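PDB 3KST: endo-1,4-beta-xylanase from Bacteroides thetaiotaomicron VPI-5482, which probably hydrolyses O-glycosidic bonds during xylan breakdown, as a calcium-binding member of glycosyl hydrolase family 43. Local coordinates for residues Arg147-Asp150 with Gly151-Trp155; Trp181-Leu184 with Gln185-Ala189. All coordinates share one frame; numbering follows the deposited sequence. Where two conformers were deposited one is given.

How the contacts relate
Contacts 1 and 2 follow one another along the chain, both lie near the surface, and their centres are about 12 Å apart. Contact 1 closes the hairpin of strands 141-148 and 152-158 with direct paired bonds and an arginine on a tryptophan face. Contact 2 shapes the loop before strand 189-197, where no direct hydrogen bond crosses between the segments and a water does the linking. The two touch: D150 OD1 of contact 1 forms a salt bridge with K187 NZ of contact 2 at 2.7 Å, and N152 and A189 probably share a backbone hydrogen bond. Both approach E190, the predicted proton donor, contact 1 through N152 and contact 2 through V188.

Contact 1. Residues Arg147-Asp150 with Gly151-Trp155; sequences RFTD and GNVIW
R147 lies over one face of the W155 indole at the turn of the beta hairpin formed by strands 141-148 and 152-158, part of a four-stranded antiparallel sheet that fits one blade of the five-bladed propeller of this family. R147 CD sits 3.5 Å from the centroid of the five-membered ring, a CH-pi contact. Further along, R147 CZ lies 4.4 Å from the centroid of the six-membered ring and only 9° off its normal, a cation-pi interaction. The bend at chi3 (64°) turns the arginine tip across the indole, but the guanidinium is not stacked flat: its plane is 60° from the ring's, and NH1 is the nitrogen brought nearest. R147 NE bonds E126 in a salt bridge. At the indole edge, W155 NE1 donates in the ring plane to T149 OG1 at 3.1 Å, a nearly straight bond. With W155 replaced by alanine, the R147 side chain is likely to lose the face it lies over and T149 OG1 its indole donor.

Beneath these side chains, R147 and V153 form an antiparallel hydrogen-bonded pair, with R147 N to V153 O at 2.8 Å and V153 N to R147 O at 2.9 Å. N152 OD1 lies at the edge of the F148 ring, 3.2 Å from CD1, while its ND2 hydrogen-bonds E190, the predicted proton donor. Besides its bridge to K187, the D150 carboxylate pairs through OD2 with K176. Finally, one water donates both to D150 O at 2.7 Å and to N152 O at 2.9 Å.

Contact 2. Residues Trp181-Leu184 with Gln185-Ala189; sequences WELL and QGKVA
From a short 3-10 segment at W181 and E182 the backbone turns between L183 and G186 and folds back, so that E182 and V188 come to face each other with CA atoms 7.4 Å apart. No direct hydrogen bond joins the limbs, E182 O lying 4.7 Å from V188 N, and a water fills the bend instead. It accepts from V188 N at 2.8 Å and is placed to donate to E182 O at 2.7 Å and Q185 O at 3.2 Å; further acceptors beyond the two segments are also in reach, so both donated bonds need not be fully occupied.

Few side chains meet across the loop. With its CG anti to the carbonyl carbon (chi1 -59°), L183 sends CD2 to 3.9 Å from G186 O and 4.3 Å from K187 CG, a loose van der Waals contact with a carbonyl oxygen and a lysine methylene. The buried E182 carboxylate is satisfied by Y205 OH at OE2 and by K231 NZ and the E178 and V179 backbone N-H groups at OE1. Q185 OE1 takes N212 ND2.

The loop joins 172-175, the outermost strand of one four-stranded antiparallel sheet, to 189-197, an edge strand of the next, consistent with a connection between propeller blades, and leads to E190. N208, just beyond strand 200-207, holds L184 N and Q185 N through its OD1, and the K187 backbone hydrogen-bonds N152 on the hairpin of strands 141-148 and 152-158.

Contact 1. Residues Arg147-Asp150 with Gly151-Trp155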
ATOM      1  N   ARG A 147      -8.372  10.604  -5.131  1.00  9.42           N
ATOM      2  CA  ARG A 147      -9.208  11.182  -6.187  1.00  8.81           C
ATOM      3  C   ARG A 147      -8.340  12.263  -6.827  1.00  9.01           C
ATOM      4  O   ARG A 147      -7.498  12.900  -6.157  1.00  8.25           O
ATOM      5  CB  ARG A 147     -10.482  11.811  -5.663  1.00  8.52           C
ATOM      6  CG  ARG A 147     -11.398  10.850  -4.931  1.00  9.76           C
ATOM      7  CD  ARG A 147     -12.552  11.595  -4.281  1.00 11.47           C
ATOM      8  NE  ARG A 147     -13.441  12.250  -5.233  1.00 13.99           N
ATOM      9  CZ  ARG A 147     -14.353  13.187  -4.928  1.00 11.51           C
ATOM     10  NH1 ARG A 147     -14.504  13.623  -3.678  1.00  9.82           N
ATOM     11  NH2 ARG A 147     -15.106  13.706  -5.888  1.00 15.11           N
ATOM     12  N   PHE A 148      -8.600  12.512  -8.098  1.00 10.12           N
ATOM     13  CA  PHE A 148      -7.857  13.501  -8.883  1.00 11.25           C
ATOM     14  C   PHE A 148      -8.612  14.829  -8.819  1.00 11.89           C
ATOM     15  O   PHE A 148      -9.148  15.324  -9.816  1.00 14.72           O
ATOM     16  CB  PHE A 148      -7.665  12.983 -10.311  1.00 11.78           C
ATOM     17  CG  PHE A 148      -7.132  11.593 -10.351  1.00 11.39           C
ATOM     18  CD1 PHE A 148      -5.789  11.348 -10.079  1.00 11.24           C
ATOM     19  CD2 PHE A 148      -7.970  10.518 -10.605  1.00 14.52           C
ATOM     20  CE1 PHE A 148      -5.296  10.045 -10.100  1.00 12.53           C
ATOM     21  CE2 PHE A 148      -7.489   9.231 -10.616  1.00 14.52           C
ATOM     22  CZ  PHE A 148      -6.149   8.985 -10.370  1.00 14.98           C
ATOM     23  N   THR A 149      -8.654  15.402  -7.617  1.00 12.76           N
ATOM     24  CA  THR A 149      -9.409  16.617  -7.332  1.00 12.50           C
ATOM     25  C   THR A 149      -8.569  17.882  -7.281  1.00 13.16           C
ATOM     26  O   THR A 149      -9.097  18.965  -7.526  1.00 13.89           O
ATOM     27  CB  THR A 149     -10.194  16.479  -6.018  1.00 12.64           C
ATOM     28  OG1 THR A 149      -9.316  16.083  -4.942  1.00 11.96           O
ATOM     29  CG2 THR A 149     -11.307  15.428  -6.182  1.00 12.03           C
ATOM     30  N   ASP A 150      -7.287  17.751  -6.944  1.00 12.70           N
ATOM     31  CA  ASP A 150      -6.368  18.912  -6.879  1.00 12.42           C
ATOM     32  C   ASP A 150      -4.989  18.290  -6.803  1.00 12.49           C
ATOM     33  O   ASP A 150      -4.324  18.280  -5.745  1.00 12.15           O
ATOM     34  CB  ASP A 150      -6.665  19.774  -5.659  1.00 12.07           C
ATOM     35  CG  ASP A 150      -5.882  21.080  -5.650  1.00 13.98           C
ATOM     36  OD1 ASP A 150      -5.086  21.352  -6.581  1.00 13.20           O
ATOM     37  OD2 ASP A 150      -6.129  21.865  -4.716  1.00 18.46           O
ATOM     38  N   GLY A 151      -4.609  17.774  -7.962  1.00 12.55           N
ATOM     39  CA  GLY A 151      -3.531  16.831  -8.091  1.00 11.62           C
ATOM     40  C   GLY A 151      -4.104  15.515  -7.596  1.00 11.14           C
ATOM     41  O   GLY A 151      -5.360  15.328  -7.476  1.00 11.33           O
ATOM     42  N   ASN A 152      -3.219  14.570  -7.286  1.00  9.91           N
ATOM     43  CA  ASN A 152      -3.638  13.363  -6.598  1.00  9.83           C
ATOM     44  C   ASN A 152      -3.840  13.740  -5.132  1.00  9.80           C
ATOM     45  O   ASN A 152      -2.883  14.178  -4.482  1.00 10.69           O
ATOM     46  CB  ASN A 152      -2.585  12.255  -6.671  1.00  8.86           C
ATOM     47  CG  ASN A 152      -2.398  11.674  -8.055  1.00  9.96           C
ATOM     48  OD1 ASN A 152      -2.826  12.216  -9.085  1.00 10.35           O
ATOM     49  ND2 ASN A 152      -1.741  10.520  -8.083  1.00  8.90           N
ATOM     50  N   VAL A 153      -5.077  13.583  -4.642  1.00  9.91           N
ATOM     51  CA  VAL A 153      -5.461  13.879  -3.243  1.00  9.92           C
ATOM     52  C   VAL A 153      -6.033  12.644  -2.569  1.00 10.46           C
ATOM     53  O   VAL A 153      -6.859  11.930  -3.146  1.00 10.26           O
ATOM     54  CB  VAL A 153      -6.474  15.039  -3.211  1.00  8.93           C
ATOM     55  CG1 VAL A 153      -6.904  15.386  -1.768  1.00  9.36           C
ATOM     56  CG2 VAL A 153      -5.856  16.236  -3.874  1.00  9.16           C
ATOM     57  N   ILE A 154      -5.576  12.384  -1.347  1.00  9.43           N
ATOM     58  CA  ILE A 154      -6.056  11.283  -0.550  1.00  9.30           C
ATOM     59  C   ILE A 154      -7.379  11.664   0.132  1.00  9.37           C
ATOM     60  O   ILE A 154      -7.456  12.647   0.875  1.00 10.02           O
ATOM     61  CB  ILE A 154      -5.026  10.828   0.506  1.00  9.13           C
ATOM     62  CG1 ILE A 154      -3.759  10.346  -0.219  1.00  9.24           C
ATOM     63  CG2 ILE A 154      -5.640   9.692   1.377  1.00  8.82           C
ATOM     64  CD1 ILE A 154      -2.584   9.959   0.705  1.00  6.50           C
ATOM     65  N   TRP A 155      -8.398  10.883  -0.182  1.00 10.10           N
ATOM     66  CA  TRP A 155      -9.749  10.991   0.382  1.00  9.54           C
ATOM     67  C   TRP A 155     -10.052   9.776   1.246  1.00  9.06           C
ATOM     68  O   TRP A 155      -9.341   8.772   1.222  1.00  9.20           O
ATOM     69  CB  TRP A 155     -10.774  11.086  -0.763  1.00  9.15           C
ATOM     70  CG  TRP A 155     -10.798  12.423  -1.403  1.00 10.04           C
ATOM     71  CD1 TRP A 155      -9.884  12.941  -2.263  1.00 10.63           C
ATOM     72  CD2 TRP A 155     -11.766  13.431  -1.194  1.00  8.93           C
ATOM     73  NE1 TRP A 155     -10.238  14.211  -2.641  1.00 10.48           N
ATOM     74  CE2 TRP A 155     -11.401  14.538  -1.998  1.00  9.95           C
ATOM     75  CE3 TRP A 155     -12.937  13.499  -0.433  1.00 10.93           C
ATOM     76  CZ2 TRP A 155     -12.160  15.721  -2.040  1.00  9.76           C
ATOM     77  CZ3 TRP A 155     -13.686  14.664  -0.466  1.00  8.63           C
ATOM     78  CH2 TRP A 155     -13.271  15.772  -1.238  1.00  6.96           C
TER
HETATM   79  O   HOH W   1      -2.485  16.988  -4.205  1.00  9.65           O

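Contact 2. Residues Trp181-Leu184 with Gln185-Ala189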
ATOM      1  N   TRP A 181       8.954  19.522   0.178  1.00 10.79           N
ATOM      2  CA  TRP A 181       9.364  18.127  -0.108  1.00 10.96           C
ATOM      3  C   TRP A 181       8.301  17.351  -0.880  1.00 10.59           C
ATOM      4  O   TRP A 181       8.644  16.410  -1.595  1.00 12.04           O
ATOM      5  CB  TRP A 181       9.751  17.347   1.152  1.00 11.10           C
ATOM      6  CG  TRP A 181       8.613  16.778   1.998  1.00 10.56           C
ATOM      7  CD1 TRP A 181       8.029  17.350   3.096  1.00 12.09           C
ATOM      8  CD2 TRP A 181       7.952  15.517   1.810  1.00 10.12           C
ATOM      9  NE1 TRP A 181       7.035  16.541   3.580  1.00 10.37           N
ATOM     10  CE2 TRP A 181       6.977  15.401   2.830  1.00  9.20           C
ATOM     11  CE3 TRP A 181       8.077  14.481   0.859  1.00  7.00           C
ATOM     12  CZ2 TRP A 181       6.120  14.290   2.929  1.00  8.67           C
ATOM     13  CZ3 TRP A 181       7.252  13.372   0.968  1.00  9.23           C
ATOM     14  CH2 TRP A 181       6.285  13.284   1.999  1.00  9.25           C
ATOM     15  N   GLU A 182       7.033  17.756  -0.716  1.00  9.70           N
ATOM     16  CA  GLU A 182       5.878  17.160  -1.411  1.00  8.83           C
ATOM     17  C   GLU A 182       5.607  17.722  -2.815  1.00  8.98           C
ATOM     18  O   GLU A 182       4.687  17.250  -3.468  1.00  7.84           O
ATOM     19  CB  GLU A 182       4.582  17.421  -0.600  1.00  8.21           C
ATOM     20  CG  GLU A 182       4.580  16.889   0.801  1.00 10.04           C
ATOM     21  CD  GLU A 182       3.406  17.356   1.634  1.00  9.73           C
ATOM     22  OE1 GLU A 182       2.840  18.457   1.370  1.00 10.52           O
ATOM     23  OE2 GLU A 182       3.098  16.639   2.606  1.00  8.59           O
ATOM     24  N   LEU A 183       6.348  18.748  -3.242  1.00  9.61           N
ATOM     25  CA  LEU A 183       6.177  19.424  -4.514  1.00 10.70           C
ATOM     26  C   LEU A 183       7.498  19.491  -5.315  1.00 11.29           C
ATOM     27  O   LEU A 183       7.848  20.534  -5.887  1.00 13.75           O
ATOM     28  CB  LEU A 183       5.588  20.836  -4.267  1.00 11.29           C
ATOM     29  CG  LEU A 183       4.219  20.874  -3.551  1.00 11.83           C
ATOM     30  CD1 LEU A 183       3.859  22.283  -3.095  1.00 14.62           C
ATOM     31  CD2 LEU A 183       3.153  20.296  -4.443  1.00 12.70           C
ATOM     32  N   LEU A 184       8.235  18.379  -5.325  1.00 11.64           N
ATOM     33  CA  LEU A 184       9.402  18.235  -6.183  1.00 12.14           C
ATOM     34  C   LEU A 184       8.974  17.991  -7.644  1.00 12.57           C
ATOM     35  O   LEU A 184       9.623  18.492  -8.562  1.00 12.37           O
ATOM     36  CB  LEU A 184      10.331  17.135  -5.669  1.00 11.88           C
ATOM     37  CG  LEU A 184      11.084  17.348  -4.355  1.00 12.66           C
ATOM     38  CD1 LEU A 184      11.675  16.017  -3.864  1.00 13.69           C
ATOM     39  CD2 LEU A 184      12.200  18.416  -4.476  1.00 13.90           C
ATOM     40  N   GLN A 185       7.899  17.223  -7.873  1.00 12.57           N
ATOM     41  CA  GLN A 185       7.406  16.959  -9.225  1.00 12.12           C
ATOM     42  C   GLN A 185       5.900  16.700  -9.195  1.00 12.58           C
ATOM     43  O   GLN A 185       5.459  15.829  -8.465  1.00 11.69           O
ATOM     44  CB  GLN A 185       8.136  15.767  -9.835  1.00 13.34           C
ATOM     45  CG  GLN A 185       7.723  15.439 -11.232  1.00 13.26           C
ATOM     46  CD  GLN A 185       8.570  14.345 -11.878  1.00 15.37           C
ATOM     47  OE1 GLN A 185       9.747  14.164 -11.548  1.00 14.56           O
ATOM     48  NE2 GLN A 185       7.978  13.626 -12.818  1.00 14.62           N
ATOM     49  N   GLY A 186       5.132  17.464  -9.968  1.00 11.60           N
ATOM     50  CA  GLY A 186       3.687  17.322  -9.985  1.00 12.04           C
ATOM     51  C   GLY A 186       3.076  17.749  -8.664  1.00 10.76           C
ATOM     52  O   GLY A 186       3.725  18.391  -7.844  1.00 10.11           O
ATOM     53  N   LYS A 187       1.804  17.386  -8.475  1.00 10.38           N
ATOM     54  CA  LYS A 187       1.057  17.682  -7.242  1.00 10.48           C
ATOM     55  C   LYS A 187       0.410  16.344  -6.897  1.00 10.65           C
ATOM     56  O   LYS A 187      -0.641  16.002  -7.430  1.00 10.67           O
ATOM     57  CB  LYS A 187       0.043  18.791  -7.497  1.00 10.41           C
ATOM     58  CG  LYS A 187      -0.635  19.248  -6.241  1.00 10.29           C
ATOM     59  CD  LYS A 187      -1.583  20.413  -6.466  1.00  9.89           C
ATOM     60  CE  LYS A 187      -2.136  20.897  -5.148  1.00 11.72           C
ATOM     61  NZ  LYS A 187      -2.917  22.152  -5.208  1.00 14.53           N
ATOM     62  N   VAL A 188       1.080  15.582  -6.024  1.00 11.02           N
ATOM     63  CA  VAL A 188       0.711  14.196  -5.725  0.50 10.45           C
ATOM     64  C   VAL A 188       0.865  13.811  -4.258  1.00 10.94           C
ATOM     65  O   VAL A 188       1.946  13.982  -3.713  1.00 10.56           O
ATOM     66  CB  VAL A 188       1.626  13.212  -6.543  0.50 10.38           C
ATOM     67  CG1 VAL A 188       1.370  11.717  -6.166  0.50  9.00           C
ATOM     68  CG2 VAL A 188       1.464  13.423  -8.059  0.50  9.07           C
ATOM     69  N   ALA A 189      -0.221  13.338  -3.647  1.00 10.14           N
ATOM     70  CA  ALA A 189      -0.256  12.754  -2.309  1.00 10.20           C
ATOM     71  C   ALA A 189      -1.012  11.445  -2.602  1.00 10.66           C
ATOM     72  O   ALA A 189      -2.093  11.460  -3.232  1.00 12.01           O
ATOM     73  CB  ALA A 189      -1.014  13.622  -1.348  1.00 10.30           C
TER
HETATM   74  O   HOH W   2       3.797  16.285  -5.787  1.00 12.00           O